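Local structure of putative oxygenase (Streptomyces viridochromogenes Tue57, 4XAA) at residues L139-D144 with R208-E213; Y70-L75 with Y109-K114; A98-P103 with G132-C137; F20-P25 with D186-D191; A155-H160 with T174-P179. The protein probably acts as an iron- and 2-oxoglutarate-dependent dioxygenase in orthosomycin biosynthesis, and holds a nickel ion in this crystal. All blocks are in the same frame, centred on the assembly; numbering follows the deposited sequence.

Contacts 1, 2 and 4 run across one antiparallel sheet of the double-stranded beta helix. Contact 1 lies between the others, its centre about 9 Å from each of theirs, and main-chain pairs such as V211 O with A110 N (2.7 Å) and S140 N with V188 O (2.7 Å) join it to both. Contact 3 is attached to contact 4 through R134 N and D191 OD2, 2.6 Å apart. Contact 5 belongs to the second, smaller sheet and meets contact 4 where F20 CZ touches V178 CG2 at 3.4 Å. The nickel, bound by H125, D127 and H196, lies near the side chains of H190 (about 5 Å), R71 (about 6 Å) and V211 (about 7 Å).

Contact 1. Residues L139-D144 with R208-E213; sequences LSICLD and RTIVIE
R208 and D144 cross obliquely at one end of an antiparallel strand pair, their guanidinium and carboxylate planes turned 36° apart. The arginine chain runs extended from CG to NE, and D144 OD2 and R208 NH1 form a salt bridge at 2.7 Å; both hydrogen bonds from NH1 to the carboxylate oxygens are strongly bent and weak. Through its anti lone pair OD2 also accepts from the main chain, with R208 N at 2.9 Å, and is thus held by two nitrogens of one residue. Next to this pair L143 crosses I210 obliquely, CD1 resting 4.1 Å from I210 CG1. I141 and I210 are paired across the strands, CB to CB 4.2 Å, on the face they share with L139 and I212. The other face carries S140, C142, T209 and V211; there S140 CB meets T209 CG2 at 3.7 Å, and the side chain of V211 is about 7 Å from the nickel. Nearly straight main-chain bonds, such as I141 N to I210 O at 2.8 Å, fix the register. In this double-stranded beta helix the pair is flanked by strands 186-191 and 105-114, while helix 29-47 covers I141, L143 and I210 with I32, A39 and L35.

Contact 2. Residues Y70-L75 with Y109-K114; sequences YRVHNL and YALVLK
The side chain of R71 leaves its strand with CG anti to the backbone N (chi1 -170°) and runs extended from CG to NE off the sheet face, side by side with V112. CB and CG both lie near L111 O, CG at 3.5 Å. NE gives a hydrogen bond to the ring of H73, R71 NE to H73 ND1 3.1 Å, entering close to the imidazole plane at the ring edge. The guanidinium then lies with one face on the methyl group of A110, R71 NH2 being 3.3 Å from A110 CB. At the tip NH1 reaches V112 CG1 at 3.8 Å. W57 adds a cation-pi contact to R71 and stacks on H73, and it faces both Y70 and R71 in a classic beta bulge.

Beyond the bulge, V72 and L111 form a regular antiparallel hydrogen-bonded pair, V72 N to L111 O at 2.7 Å, with their side chains lying alongside each other. After V72 the chain leaves the strand, yet L75 N still donates to Y109 O at 2.9 Å, from well above the carbonyl plane. A water bridges N74 N and Y109 O while sitting over the centre of one H73 ring face. L75 sets CD1 against L111 CB at 3.9 Å.

Because ND1 of H73 accepts from R71, this histidine is probably neutral, with its proton on NE2. The bond to H73, the A110 methyl and W57 probably together restrain the plane of a guanidinium that lies on the metal side of the sheet; the side chain of R71 is about 6 Å from the nickel, so its positive charge could influence the electrostatics of the site.

Contact 3. Residues A98-P103 with G132-C137; sequences AFVDGP and GPRTVC
A Schellman motif closes helix 90-100, and an arginine from the loop leading into strand 136-142 seals its last turn. D101 adopts positive phi (60°), and its N turns back to A98 O at 3.0 Å. The carbonyl of F99 is taken by R134, which grips it side-on: R134 NE and R134 NH2 each lie 2.9 Å from F99 O. That oxygen sits in the guanidinium plane. From the carbonyl's side the two donors differ, NE lying in its plane and NH2 standing 41° above it. An extended chain from CG to NE carries the group to the helix end, where a positive charge should be favourable next to the carboxy-terminal carbonyls.

D101 covers one guanidinium face with its CB, 3.9 Å from R134 NH2. Its carboxylate remains an electrostatic neighbour only, D101 OD2 being 4.5 Å from R134 NH1 and well out of the plane. V100 packs closer to the loop, CG2 lying 3.4 Å from R134 O and 4.2 Å from R134 CG, with chi1 far from a staggered position.

R134 N is in turn held by D191 OD2 of strand 186-191. Helix 8-18 runs beside the junction, with I12 touching both F99 and R134, while F99 from the helix and C137 from the strand each touch V189.

Contact 4. Residues F20-P25 with D186-D191; sequences FANAGP and DVVVHD
Main-chain hydrogen bonds carry most of this strand pairing. A21 and V189 form a hydrogen-bonded antiparallel pair, with A21 N to V189 O at 2.8 Å and V189 N returning to A21 O at 2.9 Å, both donors in the carbonyl planes. A23 N continues the series to V187 O. At G24 the backbone takes positive phi, and V187 N meets G24 O at 3.1 Å from well above the carbonyl plane, so the pairing becomes less regular.

Polar side-chain bonds are concentrated on N22. Its CG is anti to the backbone N (chi1 -172°), which directs the amide along the strand. OD1 accepts from the backbone two residues on, G24 N to N22 OD1 2.8 Å, an Asx turn. ND2 gives an almost perfectly straight bond to the carboxylate across the contact, N22 ND2 to D186 OD2 2.9 Å at 178°. D186 OD2 lies in the plane of the N22 amide, whereas the donor stands 62° out of the carboxylate plane. The same oxygen also receives S183 N, which helps to hold the carboxylate in place.

Strand 20-25 is an outer strand of the large sheet of the double-stranded beta helix, and strand 186-191 ties it to strand 136-142.

Apolar contact is slight around A23 and closer at the other end, where F20 CB rests 3.7 Å from H190 CB. Both rings take the crowded position between backbone N and carbonyl carbon and then part. H190 passes toward the metal, its NE2 hydrogen-bonded to OD2 of D127, one of the nickel ligands, as a second-shell residue.

Contact 5. Residues A155-H160 with T174-P179; sequences AVPGSH and TGPVVP
Around the carbonyl of P176 the two segments pack tightly. P157 CD presses to 3.0 Å of P176 O, and V156 CG1 comes to 3.2 Å of the same oxygen, so a proline ring and a valine methyl crowd one acceptor. The CA of V156 also points its hydrogen at this oxygen. P157 then meets V178 tip to tip, its CG 3.5 Å from V178 CG2; that methyl occupies the crowded position between the valine's own backbone N and carbonyl carbon. Two main-chain bonds secure this end. V178 N reaches A155 O at 2.9 Å, almost along the carbonyl axis, whereas A155 N meets V178 O at 3.1 Å from above the plane.

The outer side is looser. P176, which follows a cis peptide bond, is exposed and places its CG 4.2 Å from P157 CD. V177, partly exposed, crosses V156 obliquely with CG2 4.1 Å from V156 CG2.

V156 and P157 also open a type II turn, V156 to S159, with G158 at positive phi. V156 O accepts twice from the residue that ends the turn, from S159 N and from S159 OG, the latter at 2.5 Å.

Strand 178-179 is an outermost strand of the smaller sheet, paired with strand 153-155. Next in that sheet comes strand 196-198 and then strand 122-125, which supply the nickel ligands H196 and H125. F20 of strand 20-25 packs on A155 and V178, and V171 of helix 168-174 lies against V156.

Contact 1. Residues L139-D144 with R208-E213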
# COMPACT_ATOMS: atom_id res chain seq x y z
N LEU A 139 -1.38 5.21 -2.83
CA LEU A 139 -0.16 4.92 -3.58
C LEU A 139 0.68 4.00 -2.73
O LEU A 139 1.02 4.34 -1.60
CB LEU A 139 0.62 6.20 -3.92
CG LEU A 139 0.35 6.83 -5.28
CD1 LEU A 139 -1.10 7.18 -5.41
CD2 LEU A 139 1.20 8.07 -5.47
N SER A 140 0.98 2.83 -3.27
CA SER A 140 1.81 1.88 -2.57
C SER A 140 3.18 1.90 -3.21
O SER A 140 3.37 1.42 -4.33
CB SER A 140 1.21 0.47 -2.63
OG SER A 140 -0.10 0.46 -2.08
N ILE A 141 4.13 2.50 -2.50
CA ILE A 141 5.51 2.53 -2.95
C ILE A 141 6.22 1.29 -2.44
O ILE A 141 6.50 1.17 -1.26
CB ILE A 141 6.26 3.79 -2.46
CG1 ILE A 141 5.46 5.06 -2.78
CG2 ILE A 141 7.62 3.85 -3.11
CD1 ILE A 141 5.96 6.29 -2.04
N CYS A 142 6.50 0.38 -3.36
CA CYS A 142 7.11 -0.90 -3.04
C CYS A 142 8.62 -0.79 -2.85
O CYS A 142 9.34 -0.35 -3.75
CB CYS A 142 6.77 -1.88 -4.15
SG CYS A 142 4.99 -1.79 -4.47
N LEU A 143 9.09 -1.16 -1.68
CA LEU A 143 10.51 -1.04 -1.38
C LEU A 143 11.12 -2.42 -1.53
O LEU A 143 12.31 -2.62 -1.34
CB LEU A 143 10.74 -0.47 0.03
CG LEU A 143 9.89 0.75 0.45
CD1 LEU A 143 10.12 1.08 1.92
CD2 LEU A 143 10.19 1.96 -0.41
N ASP A 144 10.28 -3.38 -1.88
CA ASP A 144 10.73 -4.73 -2.19
C ASP A 144 10.05 -5.33 -3.43
O ASP A 144 8.98 -4.88 -3.86
CB ASP A 144 10.49 -5.64 -0.98
CG ASP A 144 11.36 -5.27 0.19
OD1 ASP A 144 12.58 -5.48 0.11
OD2 ASP A 144 10.83 -4.76 1.21
N ARG A 208 8.16 -4.70 2.22
CA ARG A 208 7.99 -3.40 2.83
C ARG A 208 7.38 -2.44 1.83
O ARG A 208 7.84 -2.34 0.70
CB ARG A 208 9.32 -2.85 3.33
CG ARG A 208 10.17 -3.82 4.13
CD ARG A 208 11.45 -3.13 4.55
NE ARG A 208 12.56 -4.02 4.85
CZ ARG A 208 13.32 -4.61 3.93
NH1 ARG A 208 13.05 -4.44 2.65
NH2 ARG A 208 14.33 -5.38 4.30
N THR A 209 6.35 -1.73 2.26
CA THR A 209 5.59 -0.85 1.39
C THR A 209 5.28 0.44 2.14
O THR A 209 4.94 0.41 3.31
CB THR A 209 4.29 -1.54 0.92
OG1 THR A 209 4.62 -2.70 0.16
CG2 THR A 209 3.45 -0.63 0.05
N ILE A 210 5.41 1.57 1.46
CA ILE A 210 4.91 2.84 1.98
C ILE A 210 3.58 3.15 1.30
O ILE A 210 3.54 3.38 0.10
CB ILE A 210 5.92 4.00 1.76
CG1 ILE A 210 7.16 3.80 2.62
CG2 ILE A 210 5.29 5.35 2.09
CD1 ILE A 210 8.26 4.76 2.31
N VAL A 211 2.50 3.13 2.07
CA VAL A 211 1.17 3.48 1.56
C VAL A 211 0.77 4.91 1.97
O VAL A 211 0.74 5.26 3.17
CB VAL A 211 0.07 2.50 2.08
CG1 VAL A 211 -1.26 2.76 1.38
CG2 VAL A 211 0.50 1.07 1.88
N ILE A 212 0.48 5.72 0.96
CA ILE A 212 0.06 7.09 1.18
C ILE A 212 -1.32 7.25 0.55
O ILE A 212 -1.56 6.83 -0.57
CB ILE A 212 1.08 8.12 0.58
CG1 ILE A 212 2.47 7.91 1.18
CG2 ILE A 212 0.65 9.56 0.82
CD1 ILE A 212 3.48 8.99 0.78
N GLU A 213 -2.25 7.81 1.29
CA GLU A 213 -3.57 8.01 0.72
C GLU A 213 -3.73 9.43 0.21
O GLU A 213 -3.43 10.38 0.92
CB GLU A 213 -4.65 7.69 1.75
CG GLU A 213 -6.05 7.90 1.24
CD GLU A 213 -7.09 7.47 2.25
OE1 GLU A 213 -7.13 6.26 2.58
OE2 GLU A 213 -7.85 8.34 2.73

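Contact 2. Residues Y70-L75 with Y109-K114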
# COMPACT_ATOMS: atom_id res chain seq x y z
N TYR A 70 3.54 -5.36 11.79
CA TYR A 70 2.95 -5.35 10.46
C TYR A 70 2.58 -3.95 9.98
O TYR A 70 2.26 -3.76 8.81
CB TYR A 70 1.73 -6.28 10.38
CG TYR A 70 0.57 -5.92 11.28
CD1 TYR A 70 -0.42 -5.04 10.86
CD2 TYR A 70 0.45 -6.48 12.55
CE1 TYR A 70 -1.49 -4.72 11.69
CE2 TYR A 70 -0.60 -6.17 13.37
CZ TYR A 70 -1.57 -5.28 12.94
OH TYR A 70 -2.64 -4.98 13.77
N ARG A 71 2.66 -2.95 10.86
CA ARG A 71 2.42 -1.59 10.42
C ARG A 71 3.08 -0.54 11.30
O ARG A 71 3.18 -0.69 12.51
CB ARG A 71 0.92 -1.30 10.34
CG ARG A 71 0.56 0.01 9.68
CD ARG A 71 -0.90 0.22 9.80
NE ARG A 71 -1.45 1.33 9.03
CZ ARG A 71 -2.11 1.19 7.88
NH1 ARG A 71 -2.29 -0.01 7.34
NH2 ARG A 71 -2.59 2.25 7.27
N VAL A 72 3.57 0.50 10.65
CA VAL A 72 3.91 1.73 11.33
C VAL A 72 2.92 2.79 10.86
O VAL A 72 2.91 3.17 9.70
CB VAL A 72 5.33 2.16 11.06
CG1 VAL A 72 5.66 3.37 11.92
CG2 VAL A 72 6.29 1.03 11.38
N HIS A 73 2.07 3.23 11.78
CA HIS A 73 0.97 4.13 11.49
C HIS A 73 1.49 5.54 11.62
O HIS A 73 2.55 5.75 12.21
CB HIS A 73 -0.19 3.89 12.44
CG HIS A 73 -1.52 4.33 11.92
ND1 HIS A 73 -2.08 3.81 10.77
CD2 HIS A 73 -2.41 5.22 12.41
CE1 HIS A 73 -3.26 4.36 10.58
NE2 HIS A 73 -3.49 5.22 11.56
N ASN A 74 0.76 6.50 11.07
CA ASN A 74 1.19 7.88 11.11
C ASN A 74 2.65 8.02 10.69
O ASN A 74 3.46 8.61 11.40
CB ASN A 74 0.99 8.44 12.52
CG ASN A 74 -0.47 8.47 12.91
OD1 ASN A 74 -1.30 9.00 12.18
ND2 ASN A 74 -0.79 7.90 14.07
N LEU A 75 2.99 7.46 9.54
CA LEU A 75 4.38 7.37 9.13
C LEU A 75 5.05 8.75 9.02
O LEU A 75 6.23 8.89 9.33
CB LEU A 75 4.50 6.61 7.80
CG LEU A 75 5.89 6.29 7.26
CD1 LEU A 75 6.67 5.42 8.23
CD2 LEU A 75 5.78 5.61 5.90
N TYR A 109 -0.38 8.35 5.90
CA TYR A 109 0.90 7.78 5.53
C TYR A 109 1.14 6.57 6.40
O TYR A 109 1.04 6.66 7.62
CB TYR A 109 2.04 8.78 5.75
CG TYR A 109 1.89 10.14 5.10
CD1 TYR A 109 1.02 11.09 5.63
CD2 TYR A 109 2.65 10.49 3.99
CE1 TYR A 109 0.89 12.34 5.06
CE2 TYR A 109 2.53 11.75 3.41
CZ TYR A 109 1.65 12.67 3.95
OH TYR A 109 1.52 13.93 3.39
N ALA A 110 1.48 5.44 5.80
CA ALA A 110 1.76 4.26 6.59
C ALA A 110 2.86 3.42 5.99
O ALA A 110 3.04 3.37 4.77
CB ALA A 110 0.47 3.41 6.78
N LEU A 111 3.59 2.76 6.86
CA LEU A 111 4.47 1.68 6.44
C LEU A 111 3.80 0.35 6.79
O LEU A 111 3.57 0.05 7.97
CB LEU A 111 5.83 1.81 7.11
CG LEU A 111 6.92 0.78 6.82
CD1 LEU A 111 7.44 0.86 5.39
CD2 LEU A 111 8.06 0.94 7.81
N VAL A 112 3.46 -0.43 5.77
CA VAL A 112 2.97 -1.77 5.99
C VAL A 112 4.08 -2.77 5.63
O VAL A 112 4.96 -2.49 4.79
CB VAL A 112 1.69 -2.05 5.21
CG1 VAL A 112 0.81 -0.81 5.24
CG2 VAL A 112 2.01 -2.43 3.79
N LEU A 113 4.04 -3.91 6.31
CA LEU A 113 5.19 -4.80 6.43
C LEU A 113 4.80 -6.24 6.47
O LEU A 113 3.87 -6.61 7.19
CB LEU A 113 5.97 -4.53 7.72
CG LEU A 113 6.22 -3.09 8.10
CD1 LEU A 113 6.62 -3.03 9.52
CD2 LEU A 113 7.33 -2.62 7.20
N LYS A 114 5.56 -7.05 5.73
CA LYS A 114 5.55 -8.49 5.90
C LYS A 114 6.91 -8.93 6.43
O LYS A 114 7.88 -8.93 5.68
CB LYS A 114 5.26 -9.20 4.58
CG LYS A 114 3.99 -8.75 3.88
CD LYS A 114 2.73 -9.17 4.63
CE LYS A 114 1.48 -8.70 3.88
NZ LYS A 114 0.28 -9.50 4.22
O HOH W 1 -1.60 6.69 9.29

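Contact 3. Residues A98-P103 with G132-C137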
# COMPACT_ATOMS: atom_id res chain seq x y z
N ALA A 98 -2.96 12.57 -11.44
CA ALA A 98 -3.16 12.04 -12.78
C ALA A 98 -4.12 10.85 -12.79
O ALA A 98 -5.11 10.83 -13.51
CB ALA A 98 -1.82 11.65 -13.40
N PHE A 99 -3.83 9.85 -11.97
CA PHE A 99 -4.65 8.64 -11.96
C PHE A 99 -6.09 8.93 -11.61
O PHE A 99 -7.01 8.39 -12.21
CB PHE A 99 -4.07 7.62 -10.99
CG PHE A 99 -3.06 6.72 -11.63
CD1 PHE A 99 -1.83 7.22 -12.02
CD2 PHE A 99 -3.37 5.39 -11.90
CE1 PHE A 99 -0.90 6.41 -12.64
CE2 PHE A 99 -2.44 4.57 -12.51
CZ PHE A 99 -1.21 5.08 -12.88
N VAL A 100 -6.29 9.83 -10.66
CA VAL A 100 -7.63 10.14 -10.17
C VAL A 100 -8.23 11.31 -10.96
O VAL A 100 -9.41 11.66 -10.79
CB VAL A 100 -7.57 10.40 -8.63
CG1 VAL A 100 -7.77 11.86 -8.27
CG2 VAL A 100 -8.53 9.49 -7.92
N ASP A 101 -7.42 11.88 -11.85
CA ASP A 101 -7.83 12.97 -12.75
C ASP A 101 -8.33 14.26 -12.07
O ASP A 101 -9.33 14.84 -12.50
CB ASP A 101 -8.91 12.47 -13.71
CG ASP A 101 -9.01 13.33 -14.95
OD1 ASP A 101 -8.07 14.11 -15.19
OD2 ASP A 101 -10.01 13.24 -15.68
N GLY A 102 -7.64 14.73 -11.04
CA GLY A 102 -7.96 16.02 -10.44
C GLY A 102 -7.00 16.26 -9.31
O GLY A 102 -6.16 15.42 -9.04
N PRO A 103 -7.11 17.41 -8.64
CA PRO A 103 -6.18 17.72 -7.55
C PRO A 103 -6.41 16.82 -6.33
O PRO A 103 -7.53 16.42 -6.03
CB PRO A 103 -6.51 19.17 -7.23
CG PRO A 103 -7.97 19.27 -7.54
CD PRO A 103 -8.13 18.46 -8.80
N GLY A 132 -17.08 8.44 -3.62
CA GLY A 132 -17.34 7.85 -4.91
C GLY A 132 -16.09 7.20 -5.48
O GLY A 132 -14.99 7.39 -4.96
N PRO A 133 -16.26 6.40 -6.54
CA PRO A 133 -15.09 5.77 -7.17
C PRO A 133 -14.21 6.83 -7.78
O PRO A 133 -14.69 7.92 -8.10
CB PRO A 133 -15.70 4.87 -8.24
CG PRO A 133 -17.14 4.74 -7.90
CD PRO A 133 -17.52 5.99 -7.18
N ARG A 134 -12.92 6.51 -7.92
CA ARG A 134 -11.95 7.42 -8.53
C ARG A 134 -11.93 8.78 -7.85
O ARG A 134 -11.86 9.81 -8.52
CB ARG A 134 -12.24 7.60 -10.03
CG ARG A 134 -10.97 7.60 -10.83
CD ARG A 134 -11.16 8.17 -12.21
NE ARG A 134 -9.87 8.28 -12.88
CZ ARG A 134 -9.71 8.62 -14.15
NH1 ARG A 134 -10.78 8.87 -14.90
NH2 ARG A 134 -8.49 8.71 -14.66
N THR A 135 -11.97 8.78 -6.53
CA THR A 135 -12.02 10.00 -5.74
C THR A 135 -10.88 10.04 -4.73
O THR A 135 -10.29 11.10 -4.48
CB THR A 135 -13.38 10.13 -5.02
OG1 THR A 135 -14.41 10.34 -6.00
CG2 THR A 135 -13.39 11.28 -4.06
N VAL A 136 -10.55 8.87 -4.17
CA VAL A 136 -9.48 8.76 -3.18
C VAL A 136 -8.67 7.51 -3.53
O VAL A 136 -9.24 6.46 -3.74
CB VAL A 136 -10.04 8.67 -1.71
CG1 VAL A 136 -8.94 8.86 -0.69
CG2 VAL A 136 -11.12 9.69 -1.48
N CYS A 137 -7.36 7.64 -3.64
CA CYS A 137 -6.54 6.46 -3.93
C CYS A 137 -5.40 6.29 -2.95
O CYS A 137 -5.03 7.21 -2.24
CB CYS A 137 -5.96 6.53 -5.35
SG CYS A 137 -4.82 7.91 -5.61

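Contact 4. Residues F20-P25 with D186-D191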
# COMPACT_ATOMS: atom_id res chain seq x y z
N PHE A 20 -7.29 -0.73 -9.66
CA PHE A 20 -5.89 -0.79 -9.21
C PHE A 20 -4.96 -0.83 -10.42
O PHE A 20 -5.35 -1.34 -11.47
CB PHE A 20 -5.66 -2.02 -8.33
CG PHE A 20 -5.86 -3.32 -9.06
CD1 PHE A 20 -7.12 -3.85 -9.23
CD2 PHE A 20 -4.77 -4.00 -9.59
CE1 PHE A 20 -7.31 -5.05 -9.90
CE2 PHE A 20 -4.95 -5.21 -10.27
CZ PHE A 20 -6.22 -5.73 -10.43
N ALA A 21 -3.74 -0.32 -10.28
CA ALA A 21 -2.73 -0.52 -11.34
C ALA A 21 -1.30 -0.34 -10.85
O ALA A 21 -1.02 0.51 -10.02
CB ALA A 21 -3.00 0.41 -12.50
N ASN A 22 -0.39 -1.15 -11.38
CA ASN A 22 1.03 -0.91 -11.18
C ASN A 22 1.50 0.13 -12.19
O ASN A 22 1.47 -0.12 -13.38
CB ASN A 22 1.84 -2.19 -11.33
CG ASN A 22 3.29 -2.02 -10.95
OD1 ASN A 22 3.78 -0.89 -10.81
ND2 ASN A 22 4.00 -3.13 -10.79
N ALA A 23 1.92 1.28 -11.70
CA ALA A 23 2.34 2.39 -12.56
C ALA A 23 3.84 2.38 -12.85
O ALA A 23 4.35 3.23 -13.56
CB ALA A 23 1.96 3.72 -11.93
N GLY A 24 4.55 1.42 -12.27
CA GLY A 24 5.98 1.37 -12.43
C GLY A 24 6.67 2.44 -11.61
O GLY A 24 6.04 3.06 -10.77
N PRO A 25 7.96 2.65 -11.86
CA PRO A 25 8.80 3.60 -11.13
C PRO A 25 8.32 5.04 -11.28
O PRO A 25 7.78 5.44 -12.31
CB PRO A 25 10.18 3.42 -11.77
CG PRO A 25 10.15 2.06 -12.39
CD PRO A 25 8.74 1.88 -12.86
N ASP A 186 8.36 0.14 -7.86
CA ASP A 186 7.02 0.24 -8.42
C ASP A 186 6.10 1.01 -7.49
O ASP A 186 6.23 0.96 -6.28
CB ASP A 186 6.44 -1.14 -8.70
CG ASP A 186 7.10 -1.82 -9.88
OD1 ASP A 186 7.87 -1.14 -10.61
OD2 ASP A 186 6.84 -3.02 -10.08
N VAL A 187 5.18 1.75 -8.08
CA VAL A 187 4.14 2.39 -7.32
C VAL A 187 2.80 1.85 -7.80
O VAL A 187 2.44 2.02 -8.97
CB VAL A 187 4.17 3.91 -7.46
CG1 VAL A 187 2.99 4.53 -6.76
CG2 VAL A 187 5.48 4.45 -6.89
N VAL A 188 2.09 1.17 -6.91
CA VAL A 188 0.77 0.66 -7.21
C VAL A 188 -0.22 1.70 -6.75
O VAL A 188 -0.06 2.27 -5.67
CB VAL A 188 0.50 -0.66 -6.51
CG1 VAL A 188 -0.90 -1.18 -6.85
CG2 VAL A 188 1.57 -1.65 -6.90
N VAL A 189 -1.23 1.97 -7.56
CA VAL A 189 -2.26 2.88 -7.12
C VAL A 189 -3.60 2.15 -7.15
O VAL A 189 -3.95 1.51 -8.13
CB VAL A 189 -2.25 4.16 -7.99
CG1 VAL A 189 -1.66 3.86 -9.33
CG2 VAL A 189 -3.63 4.77 -8.12
N HIS A 190 -4.32 2.18 -6.04
CA HIS A 190 -5.60 1.51 -6.02
C HIS A 190 -6.66 2.36 -5.37
O HIS A 190 -6.40 3.16 -4.46
CB HIS A 190 -5.50 0.13 -5.35
CG HIS A 190 -5.23 0.17 -3.88
ND1 HIS A 190 -3.95 0.19 -3.36
CD2 HIS A 190 -6.07 0.13 -2.81
CE1 HIS A 190 -4.01 0.20 -2.03
NE2 HIS A 190 -5.29 0.16 -1.68
N ASP A 191 -7.87 2.20 -5.89
CA ASP A 191 -9.01 2.96 -5.41
C ASP A 191 -9.33 2.50 -3.97
O ASP A 191 -9.21 1.33 -3.66
CB ASP A 191 -10.19 2.75 -6.37
CG ASP A 191 -11.30 3.74 -6.14
OD1 ASP A 191 -11.77 3.82 -4.99
OD2 ASP A 191 -11.70 4.42 -7.12

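Contact 5. Residues A155-H160 with T174-P179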
# COMPACT_ATOMS: atom_id res chain seq x y z
N ALA A 155 -6.41 -8.41 -5.29
CA ALA A 155 -7.58 -7.57 -5.44
C ALA A 155 -8.65 -8.25 -6.26
O ALA A 155 -8.37 -9.21 -6.99
CB ALA A 155 -7.19 -6.22 -6.08
N VAL A 156 -9.88 -7.75 -6.16
CA VAL A 156 -10.94 -8.19 -7.05
C VAL A 156 -11.22 -7.07 -8.03
O VAL A 156 -11.74 -6.03 -7.63
CB VAL A 156 -12.24 -8.56 -6.29
CG1 VAL A 156 -13.26 -9.14 -7.26
CG2 VAL A 156 -11.95 -9.52 -5.13
N PRO A 157 -10.88 -7.28 -9.32
CA PRO A 157 -11.02 -6.26 -10.37
C PRO A 157 -12.44 -5.76 -10.49
O PRO A 157 -13.35 -6.57 -10.52
CB PRO A 157 -10.62 -7.00 -11.64
CG PRO A 157 -9.81 -8.15 -11.18
CD PRO A 157 -10.38 -8.55 -9.85
N GLY A 158 -12.62 -4.45 -10.58
CA GLY A 158 -13.95 -3.89 -10.72
C GLY A 158 -14.71 -3.68 -9.42
O GLY A 158 -15.78 -3.09 -9.41
N SER A 159 -14.15 -4.13 -8.30
CA SER A 159 -14.94 -4.15 -7.06
C SER A 159 -15.11 -2.74 -6.46
O SER A 159 -16.11 -2.45 -5.82
CB SER A 159 -14.33 -5.11 -6.04
OG SER A 159 -12.98 -4.81 -5.77
N HIS A 160 -14.16 -1.85 -6.70
CA HIS A 160 -14.32 -0.45 -6.30
C HIS A 160 -15.60 0.18 -6.87
O HIS A 160 -16.03 1.23 -6.41
CB HIS A 160 -13.11 0.38 -6.74
CG HIS A 160 -12.97 0.48 -8.22
ND1 HIS A 160 -12.96 -0.63 -9.04
CD2 HIS A 160 -12.84 1.55 -9.04
CE1 HIS A 160 -12.83 -0.24 -10.30
NE2 HIS A 160 -12.74 1.07 -10.32
N THR A 174 -16.83 -14.46 -4.90
CA THR A 174 -17.17 -14.39 -6.32
C THR A 174 -15.90 -14.26 -7.17
O THR A 174 -15.65 -15.08 -8.05
CB THR A 174 -18.11 -13.21 -6.61
OG1 THR A 174 -19.36 -13.46 -5.96
CG2 THR A 174 -18.35 -13.07 -8.09
N GLY A 175 -15.11 -13.23 -6.90
CA GLY A 175 -13.89 -13.00 -7.66
C GLY A 175 -14.13 -12.35 -9.01
O GLY A 175 -15.22 -11.85 -9.29
N PRO A 176 -13.11 -12.38 -9.88
CA PRO A 176 -11.86 -13.09 -9.63
C PRO A 176 -10.91 -12.32 -8.74
O PRO A 176 -11.12 -11.15 -8.46
CB PRO A 176 -11.27 -13.24 -11.03
CG PRO A 176 -11.74 -12.01 -11.74
CD PRO A 176 -13.13 -11.75 -11.21
N VAL A 177 -9.88 -13.01 -8.29
CA VAL A 177 -8.88 -12.47 -7.40
C VAL A 177 -7.57 -12.51 -8.13
O VAL A 177 -7.15 -13.58 -8.56
CB VAL A 177 -8.77 -13.28 -6.11
CG1 VAL A 177 -7.56 -12.83 -5.30
CG2 VAL A 177 -10.07 -13.20 -5.31
N VAL A 178 -6.95 -11.35 -8.28
CA VAL A 178 -5.73 -11.23 -9.06
C VAL A 178 -4.62 -10.59 -8.23
O VAL A 178 -4.80 -9.51 -7.67
CB VAL A 178 -5.97 -10.42 -10.34
CG1 VAL A 178 -6.87 -11.20 -11.30
CG2 VAL A 178 -6.61 -9.10 -10.03
N PRO A 179 -3.46 -11.26 -8.14
CA PRO A 179 -2.34 -10.70 -7.38
C PRO A 179 -1.73 -9.50 -8.10
O PRO A 179 -2.06 -9.24 -9.25
CB PRO A 179 -1.36 -11.87 -7.30
CG PRO A 179 -1.67 -12.71 -8.49
CD PRO A 179 -3.14 -12.56 -8.74